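Local atomic coordinates of putative O-acetylhomoserine (Thiol)-lyase (Campylobacter jejuni, PDB entry 4OC9), a protein that probably uses pyridoxal phosphate to replace the acetoxy group of O-acetylhomoserine with sulfide or a thiol, giving homocysteine or methionine. Residues L307-T320 and F338-Y350. Numbering follows the deposited sequence. Where two conformers were deposited one is given.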
ATOM      1  N   LEU D 307      37.791 -12.752  -2.517  1.00 13.47           N
ATOM      2  CA  LEU D 307      38.343 -12.291  -1.272  1.00 13.93           C
ATOM      3  C   LEU D 307      39.403 -13.273  -0.741  1.00 15.99           C
ATOM      4  O   LEU D 307      40.445 -12.869  -0.219  1.00 15.49           O
ATOM      5  CB  LEU D 307      37.240 -12.145  -0.209  1.00 13.91           C
ATOM      6  CG  LEU D 307      36.183 -11.050  -0.429  1.00 15.29           C
ATOM      7  CD1 LEU D 307      35.032 -11.153   0.538  1.00 15.16           C
ATOM      8  CD2 LEU D 307      36.832  -9.676  -0.357  1.00 14.88           C
ATOM      9  N   ASN D 308      39.105 -14.560  -0.866  1.00 15.54           N
ATOM     10  CA  ASN D 308      39.975 -15.588  -0.368  1.00 17.56           C
ATOM     11  C   ASN D 308      41.364 -15.627  -0.999  1.00 19.74           C
ATOM     12  O   ASN D 308      42.281 -16.182  -0.433  1.00 18.85           O
ATOM     13  CB  ASN D 308      39.338 -16.948  -0.620  1.00 17.30           C
ATOM     14  CG  ASN D 308      40.095 -18.077   0.069  1.00 15.98           C
ATOM     15  OD1 ASN D 308      40.301 -18.064   1.286  1.00 14.40           O
ATOM     16  ND2 ASN D 308      40.395 -19.108  -0.689  1.00 15.91           N
ATOM     17  N   SER D 309      41.497 -15.060  -2.197  0.50 20.43           N
ATOM     18  CA  SER D 309      42.773 -15.038  -2.899  0.50 19.07           C
ATOM     19  C   SER D 309      43.456 -13.695  -2.889  0.50 18.94           C
ATOM     20  O   SER D 309      44.573 -13.577  -3.373  0.50 19.88           O
ATOM     21  CB  SER D 309      42.544 -15.369  -4.373  0.50 19.64           C
ATOM     22  OG  SER D 309      41.942 -16.634  -4.525  0.50 19.17           O
ATOM     23  N   HIS D 310      42.790 -12.672  -2.376  1.00 18.97           N
ATOM     24  CA  HIS D 310      43.378 -11.346  -2.371  1.00 18.53           C
ATOM     25  C   HIS D 310      44.364 -11.197  -1.195  1.00 18.82           C
ATOM     26  O   HIS D 310      44.024 -11.531  -0.072  1.00 19.48           O
ATOM     27  CB  HIS D 310      42.290 -10.310  -2.299  1.00 17.55           C
ATOM     28  CG  HIS D 310      42.743  -8.949  -2.707  1.00 17.37           C
ATOM     29  ND1 HIS D 310      43.337  -8.068  -1.837  1.00 17.86           N
ATOM     30  CD2 HIS D 310      42.667  -8.314  -3.895  1.00 17.00           C
ATOM     31  CE1 HIS D 310      43.624  -6.950  -2.476  1.00 17.75           C
ATOM     32  NE2 HIS D 310      43.227  -7.075  -3.728  1.00 17.75           N
ATOM     33  N   PRO D 311      45.577 -10.686  -1.456  1.00 19.11           N
ATOM     34  CA  PRO D 311      46.615 -10.516  -0.434  1.00 19.15           C
ATOM     35  C   PRO D 311      46.299  -9.582   0.718  1.00 18.38           C
ATOM     36  O   PRO D 311      46.811  -9.771   1.806  1.00 17.23           O
ATOM     37  CB  PRO D 311      47.831 -10.013  -1.214  1.00 20.46           C
ATOM     38  CG  PRO D 311      47.362  -9.693  -2.575  1.00 22.31           C
ATOM     39  CD  PRO D 311      46.066 -10.392  -2.811  1.00 21.71           C
ATOM     40  N   ASP D 312      45.457  -8.585   0.505  1.00 20.16           N
ATOM     41  CA  ASP D 312      45.083  -7.655   1.596  1.00 21.15           C
ATOM     42  C   ASP D 312      43.944  -8.182   2.512  1.00 20.07           C
ATOM     43  O   ASP D 312      43.524  -7.471   3.428  1.00 22.85           O
ATOM     44  CB  ASP D 312      44.712  -6.277   1.015  1.00 22.33           C
ATOM     45  CG  ASP D 312      45.893  -5.576   0.347  1.00 23.48           C
ATOM     46  OD1 ASP D 312      47.043  -5.776   0.805  1.00 22.51           O
ATOM     47  OD2 ASP D 312      45.676  -4.813  -0.617  1.00 21.52           O
ATOM     48  N   ILE D 313      43.486  -9.422   2.303  1.00 17.87           N
ATOM     49  CA  ILE D 313      42.414 -10.016   3.100  1.00 17.26           C
ATOM     50  C   ILE D 313      42.985 -11.137   3.944  1.00 19.41           C
ATOM     51  O   ILE D 313      43.617 -12.036   3.433  1.00 17.25           O
ATOM     52  CB  ILE D 313      41.273 -10.534   2.211  1.00 15.76           C
ATOM     53  CG1 ILE D 313      40.757  -9.412   1.315  1.00 14.40           C
ATOM     54  CG2 ILE D 313      40.137 -11.111   3.053  1.00 15.10           C
ATOM     55  CD1 ILE D 313      40.253  -8.181   2.052  1.00 13.65           C
ATOM     56  N   LYS D 314      42.712 -11.111   5.243  1.00 25.40           N
ATOM     57  CA  LYS D 314      43.272 -12.118   6.158  1.00 30.99           C
ATOM     58  C   LYS D 314      42.452 -13.337   6.523  1.00 30.84           C
ATOM     59  O   LYS D 314      42.923 -14.165   7.291  1.00 40.17           O
ATOM     60  CB  LYS D 314      43.732 -11.443   7.458  1.00 36.36           C
ATOM     61  CG  LYS D 314      44.726 -10.312   7.226  1.00 48.57           C
ATOM     62  CD  LYS D 314      45.954 -10.745   6.423  1.00 59.64           C
ATOM     63  CE  LYS D 314      46.946  -9.599   6.169  1.00 72.64           C
ATOM     64  NZ  LYS D 314      47.576  -9.052   7.407  1.00 76.58           N
ATOM     65  N   GLY D 315      41.253 -13.477   5.997  1.00 26.56           N
ATOM     66  CA  GLY D 315      40.455 -14.654   6.341  1.00 22.34           C
ATOM     67  C   GLY D 315      39.053 -14.441   5.813  1.00 22.34           C
ATOM     68  O   GLY D 315      38.541 -13.328   5.865  1.00 19.07           O
ATOM     69  N   VAL D 316      38.443 -15.508   5.314  1.00 17.21           N
ATOM     70  CA  VAL D 316      37.122 -15.450   4.775  1.00 15.53           C
ATOM     71  C   VAL D 316      36.248 -16.530   5.345  1.00 14.00           C
ATOM     72  O   VAL D 316      36.610 -17.682   5.344  1.00 13.77           O
ATOM     73  CB  VAL D 316      37.118 -15.633   3.234  1.00 16.21           C
ATOM     74  CG1 VAL D 316      35.686 -15.589   2.681  1.00 16.36           C
ATOM     75  CG2 VAL D 316      37.953 -14.547   2.562  1.00 17.66           C
ATOM     76  N   ASN D 317      35.037 -16.156   5.736  1.00 15.11           N
ATOM     77  CA  ASN D 317      34.067 -17.110   6.289  1.00 15.58           C
ATOM     78  C   ASN D 317      32.913 -17.370   5.367  1.00 14.73           C
ATOM     79  O   ASN D 317      32.005 -16.530   5.270  1.00 19.59           O
ATOM     80  CB  ASN D 317      33.414 -16.630   7.534  1.00 16.99           C
ATOM     81  CG  ASN D 317      34.241 -16.775   8.744  1.00 19.47           C
ATOM     82  OD1 ASN D 317      35.195 -17.554   8.811  1.00 25.02           O
ATOM     83  ND2 ASN D 317      33.782 -16.135   9.776  1.00 21.95           N
ATOM     84  N   TYR D 318      32.948 -18.483   4.657  1.00 12.98           N
ATOM     85  CA  TYR D 318      31.852 -18.839   3.745  1.00 13.09           C
ATOM     86  C   TYR D 318      31.947 -20.368   3.581  1.00 13.98           C
ATOM     87  O   TYR D 318      32.985 -20.901   3.275  1.00 13.90           O
ATOM     88  CB  TYR D 318      31.875 -18.025   2.441  1.00 11.75           C
ATOM     89  CG  TYR D 318      30.636 -18.167   1.629  1.00 10.51           C
ATOM     90  CD1 TYR D 318      29.476 -17.504   1.985  1.00  9.69           C
ATOM     91  CD2 TYR D 318      30.628 -18.906   0.468  1.00 10.63           C
ATOM     92  CE1 TYR D 318      28.329 -17.621   1.235  1.00  8.93           C
ATOM     93  CE2 TYR D 318      29.480 -19.037  -0.293  1.00  9.99           C
ATOM     94  CZ  TYR D 318      28.324 -18.387   0.102  1.00  9.47           C
ATOM     95  OH  TYR D 318      27.179 -18.531  -0.685  1.00  8.38           O
ATOM     96  N   PRO D 319      30.844 -21.074   3.789  1.00 16.79           N
ATOM     97  CA  PRO D 319      30.824 -22.531   3.750  1.00 15.77           C
ATOM     98  C   PRO D 319      31.245 -23.268   2.488  1.00 15.01           C
ATOM     99  O   PRO D 319      31.631 -24.414   2.588  1.00 13.44           O
ATOM    100  CB  PRO D 319      29.353 -22.862   4.079  1.00 17.24           C
ATOM    101  CG  PRO D 319      28.749 -21.600   4.581  1.00 17.16           C
ATOM    102  CD  PRO D 319      29.474 -20.525   3.843  1.00 16.62           C
ATOM    103  N   THR D 320      31.191 -22.631   1.321  1.00 15.05           N
ATOM    104  CA  THR D 320      31.584 -23.299   0.109  1.00 13.27           C
ATOM    105  C   THR D 320      33.111 -23.429   0.031  1.00 14.65           C
ATOM    106  O   THR D 320      33.621 -24.220  -0.772  1.00 12.41           O
ATOM    107  CB  THR D 320      31.100 -22.567  -1.146  1.00 13.69           C
ATOM    108  OG1 THR D 320      31.739 -21.289  -1.238  1.00 13.38           O
ATOM    109  CG2 THR D 320      29.627 -22.425  -1.145  1.00 13.97           C
ATOM    110  N   PHE D 338      24.261 -24.531  -2.507  1.00 15.90           N
ATOM    111  CA  PHE D 338      24.205 -23.073  -2.467  1.00 14.82           C
ATOM    112  C   PHE D 338      24.221 -22.761  -0.995  1.00 14.68           C
ATOM    113  O   PHE D 338      23.546 -23.411  -0.226  1.00 17.41           O
ATOM    114  CB  PHE D 338      22.966 -22.481  -3.140  1.00 14.73           C
ATOM    115  CG  PHE D 338      22.899 -22.685  -4.640  1.00 15.41           C
ATOM    116  CD1 PHE D 338      23.805 -22.058  -5.473  1.00 14.69           C
ATOM    117  CD2 PHE D 338      21.827 -23.354  -5.215  1.00 15.87           C
ATOM    118  CE1 PHE D 338      23.746 -22.218  -6.838  1.00 14.97           C
ATOM    119  CE2 PHE D 338      21.733 -23.489  -6.584  1.00 15.71           C
ATOM    120  CZ  PHE D 338      22.697 -22.924  -7.397  1.00 15.71           C
ATOM    121  N   ALA D 339      24.982 -21.756  -0.599  1.00 14.60           N
ATOM    122  CA  ALA D 339      25.112 -21.399   0.810  1.00 13.92           C
ATOM    123  C   ALA D 339      24.582 -20.022   1.232  1.00 14.00           C
ATOM    124  O   ALA D 339      24.982 -19.453   2.255  1.00 13.59           O
ATOM    125  CB  ALA D 339      26.565 -21.509   1.182  1.00 13.99           C
ATOM    126  N   SER D 340      23.699 -19.473   0.416  1.00 15.29           N
ATOM    127  CA  SER D 340      23.068 -18.158   0.662  1.00 15.09           C
ATOM    128  C   SER D 340      24.008 -16.970   0.419  1.00 14.38           C
ATOM    129  O   SER D 340      25.130 -17.137  -0.042  1.00 18.36           O
ATOM    130  CB  SER D 340      22.405 -18.110   2.020  1.00 15.90           C
ATOM    131  OG  SER D 340      21.607 -16.951   2.123  1.00 17.69           O
ATOM    132  N   GLY D 341      23.538 -15.768   0.717  1.00 14.39           N
ATOM    133  CA  GLY D 341      24.315 -14.550   0.457  1.00 13.82           C
ATOM    134  C   GLY D 341      25.016 -13.807   1.541  1.00 14.09           C
ATOM    135  O   GLY D 341      25.421 -12.670   1.338  1.00 14.56           O
ATOM    136  N   LEU D 342      25.159 -14.426   2.702  1.00 14.34           N
ATOM    137  CA  LEU D 342      25.844 -13.761   3.793  1.00 14.92           C
ATOM    138  C   LEU D 342      27.250 -14.309   3.946  1.00 15.52           C
ATOM    139  O   LEU D 342      27.474 -15.514   3.826  1.00 15.12           O
ATOM    140  CB  LEU D 342      25.135 -14.035   5.098  1.00 16.76           C
ATOM    141  CG  LEU D 342      25.644 -13.189   6.255  1.00 18.17           C
ATOM    142  CD1 LEU D 342      25.258 -11.727   5.971  1.00 19.01           C
ATOM    143  CD2 LEU D 342      24.997 -13.638   7.536  1.00 19.12           C
ATOM    144  N   LEU D 343      28.216 -13.434   4.155  1.00 16.47           N
ATOM    145  CA  LEU D 343      29.581 -13.908   4.364  1.00 15.98           C
ATOM    146  C   LEU D 343      30.315 -12.852   5.190  1.00 17.62           C
ATOM    147  O   LEU D 343      29.816 -11.729   5.331  1.00 14.83           O
ATOM    148  CB  LEU D 343      30.307 -14.144   3.072  1.00 16.56           C
ATOM    149  CG  LEU D 343      30.741 -12.998   2.166  1.00 15.71           C
ATOM    150  CD1 LEU D 343      31.859 -12.197   2.802  1.00 14.93           C
ATOM    151  CD2 LEU D 343      31.308 -13.568   0.880  1.00 15.06           C
ATOM    152  N   SER D 344      31.459 -13.216   5.775  1.00 16.67           N
ATOM    153  CA  SER D 344      32.219 -12.236   6.510  1.00 17.57           C
ATOM    154  C   SER D 344      33.672 -12.463   6.185  1.00 17.10           C
ATOM    155  O   SER D 344      34.053 -13.479   5.634  1.00 17.56           O
ATOM    156  CB  SER D 344      31.997 -12.283   8.013  1.00 18.34           C
ATOM    157  OG  SER D 344      32.513 -13.460   8.548  1.00 19.90           O
ATOM    158  N   PHE D 345      34.488 -11.446   6.423  1.00 19.49           N
ATOM    159  CA  PHE D 345      35.917 -11.574   6.166  1.00 18.55           C
ATOM    160  C   PHE D 345      36.694 -10.657   7.104  1.00 18.94           C
ATOM    161  O   PHE D 345      36.138  -9.712   7.665  1.00 18.63           O
ATOM    162  CB  PHE D 345      36.297 -11.283   4.691  1.00 16.99           C
ATOM    163  CG  PHE D 345      36.093  -9.867   4.250  1.00 15.88           C
ATOM    164  CD1 PHE D 345      37.104  -8.939   4.402  1.00 15.97           C
ATOM    165  CD2 PHE D 345      34.910  -9.467   3.680  1.00 14.35           C
ATOM    166  CE1 PHE D 345      36.924  -7.634   3.984  1.00 16.26           C
ATOM    167  CE2 PHE D 345      34.718  -8.167   3.273  1.00 14.28           C
ATOM    168  CZ  PHE D 345      35.730  -7.251   3.412  1.00 15.40           C
ATOM    169  N   GLU D 346      37.984 -10.940   7.220  1.00 19.55           N
ATOM    170  CA  GLU D 346      38.888 -10.179   8.049  1.00 20.31           C
ATOM    171  C   GLU D 346      39.732  -9.237   7.213  1.00 20.92           C
ATOM    172  O   GLU D 346      40.367  -9.650   6.244  1.00 21.31           O
ATOM    173  CB  GLU D 346      39.839 -11.127   8.822  1.00 21.32           C
ATOM    174  CG  GLU D 346      39.120 -12.098   9.739  1.00 22.69           C
ATOM    175  CD  GLU D 346      38.361 -11.382  10.834  1.00 26.97           C
ATOM    176  OE1 GLU D 346      38.959 -10.470  11.449  1.00 31.89           O
ATOM    177  OE2 GLU D 346      37.195 -11.753  11.107  1.00 27.53           O
ATOM    178  N   ALA D 347      39.723  -7.960   7.580  1.00 21.59           N
ATOM    179  CA  ALA D 347      40.528  -6.956   6.895  1.00 21.18           C
ATOM    180  C   ALA D 347      41.891  -7.014   7.600  1.00 21.91           C
ATOM    181  O   ALA D 347      42.064  -7.795   8.519  1.00 17.27           O
ATOM    182  CB  ALA D 347      39.927  -5.586   7.062  1.00 22.37           C
ATOM    183  N   LYS D 348      42.856  -6.212   7.156  1.00 26.49           N
ATOM    184  CA  LYS D 348      44.201  -6.200   7.767  1.00 30.64           C
ATOM    185  C   LYS D 348      44.098  -5.841   9.236  1.00 34.05           C
ATOM    186  O   LYS D 348      44.701  -6.491  10.076  1.00 37.45           O
ATOM    187  CB  LYS D 348      45.160  -5.248   7.030  1.00 32.68           C
ATOM    188  CG  LYS D 348      45.445  -5.690   5.577  1.00 36.09           C
ATOM    189  CD  LYS D 348      46.387  -4.782   4.783  1.00 34.26           C
ATOM    190  CE  LYS D 348      45.843  -3.377   4.591  1.00 35.11           C
ATOM    191  NZ  LYS D 348      46.704  -2.538   3.712  1.00 35.37           N
ATOM    192  N   ASP D 349      43.284  -4.826   9.523  1.00 35.55           N
ATOM    193  CA  ASP D 349      43.052  -4.335  10.879  1.00 29.12           C
ATOM    194  C   ASP D 349      41.837  -3.403  10.914  1.00 27.55           C
ATOM    195  O   ASP D 349      41.175  -3.175   9.890  1.00 24.44           O
ATOM    196  CB  ASP D 349      44.307  -3.617  11.367  1.00 29.42           C
ATOM    197  CG  ASP D 349      44.716  -2.495  10.455  1.00 30.48           C
ATOM    198  OD1 ASP D 349      43.866  -1.993   9.681  1.00 29.57           O
ATOM    199  OD2 ASP D 349      45.907  -2.116  10.499  1.00 31.17           O
ATOM    200  N   TYR D 350      41.538  -2.887  12.100  1.00 25.71           N
ATOM    201  CA  TYR D 350      40.424  -1.983  12.295  1.00 22.93           C
ATOM    202  C   TYR D 350      40.414  -0.823  11.296  1.00 22.35           C
ATOM    203  O   TYR D 350      39.393  -0.557  10.652  1.00 21.39           O
ATOM    204  CB  TYR D 350      40.376  -1.469  13.759  1.00 24.63           C
ATOM    205  CG  TYR D 350      39.313  -0.421  13.927  1.00 25.06           C
ATOM    206  CD1 TYR D 350      37.981  -0.779  14.023  1.00 26.22           C
ATOM    207  CD2 TYR D 350      39.635   0.932  13.904  1.00 26.35           C
ATOM    208  CE1 TYR D 350      36.981   0.176  14.077  1.00 29.28           C
ATOM    209  CE2 TYR D 350      38.648   1.905  13.989  1.00 29.48           C
ATOM    210  CZ  TYR D 350      37.318   1.526  14.074  1.00 30.97           C
ATOM    211  OH  TYR D 350      36.329   2.493  14.150  1.00 30.53           O
TER
HETATM  212  O   HOH W   1      45.245  -2.627   0.582  1.00 17.99           O
HETATM  213  O   HOH W   2      26.978 -20.653  -2.428  1.00  4.06           O
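Asn317 and Ser344 face each other in an antiparallel hydrogen-bonded pair, Asn317 N reaching Ser344 O at 2.9 Å, while the return bond from Ser344 N to Asn317 O is weak. Their side chains repeat the link on one face of the sheet, where Asn317 ND2 donates to Ser344 OG (3.2 Å), which stands 31° out of the amide plane. Further along, Glu346 N donates to Gly315 O and Lys314 N to Glu346 O. The Glu346 carboxylate turns away to Thr398 and Thr401. Strand 315-317 is an outermost strand of the small C-terminal sheet of this fold type I (aspartate aminotransferase-like) PLP enzyme, and 342-346 lies between it and strand 401-405. On the other face, Leu307 CD1 meets Phe345 CD2 at 3.6 Å, joining the end of helix 276-309 to the sheet, and Ile313 CD1 lies 3.9 Å from Phe345 CE1. With chi1 at -168°, the Tyr318 ring swings out opposite the backbone nitrogen and passes Leu343 CB to reach the 339-341 loop. There its hydroxyl donates to Ser340 O (2.6 Å) in the carbonyl plane, and a water links Tyr318 OH to Ala339 N. Ala339 CB packs against Tyr318 CZ, Pro319 CG and Thr320 CG2.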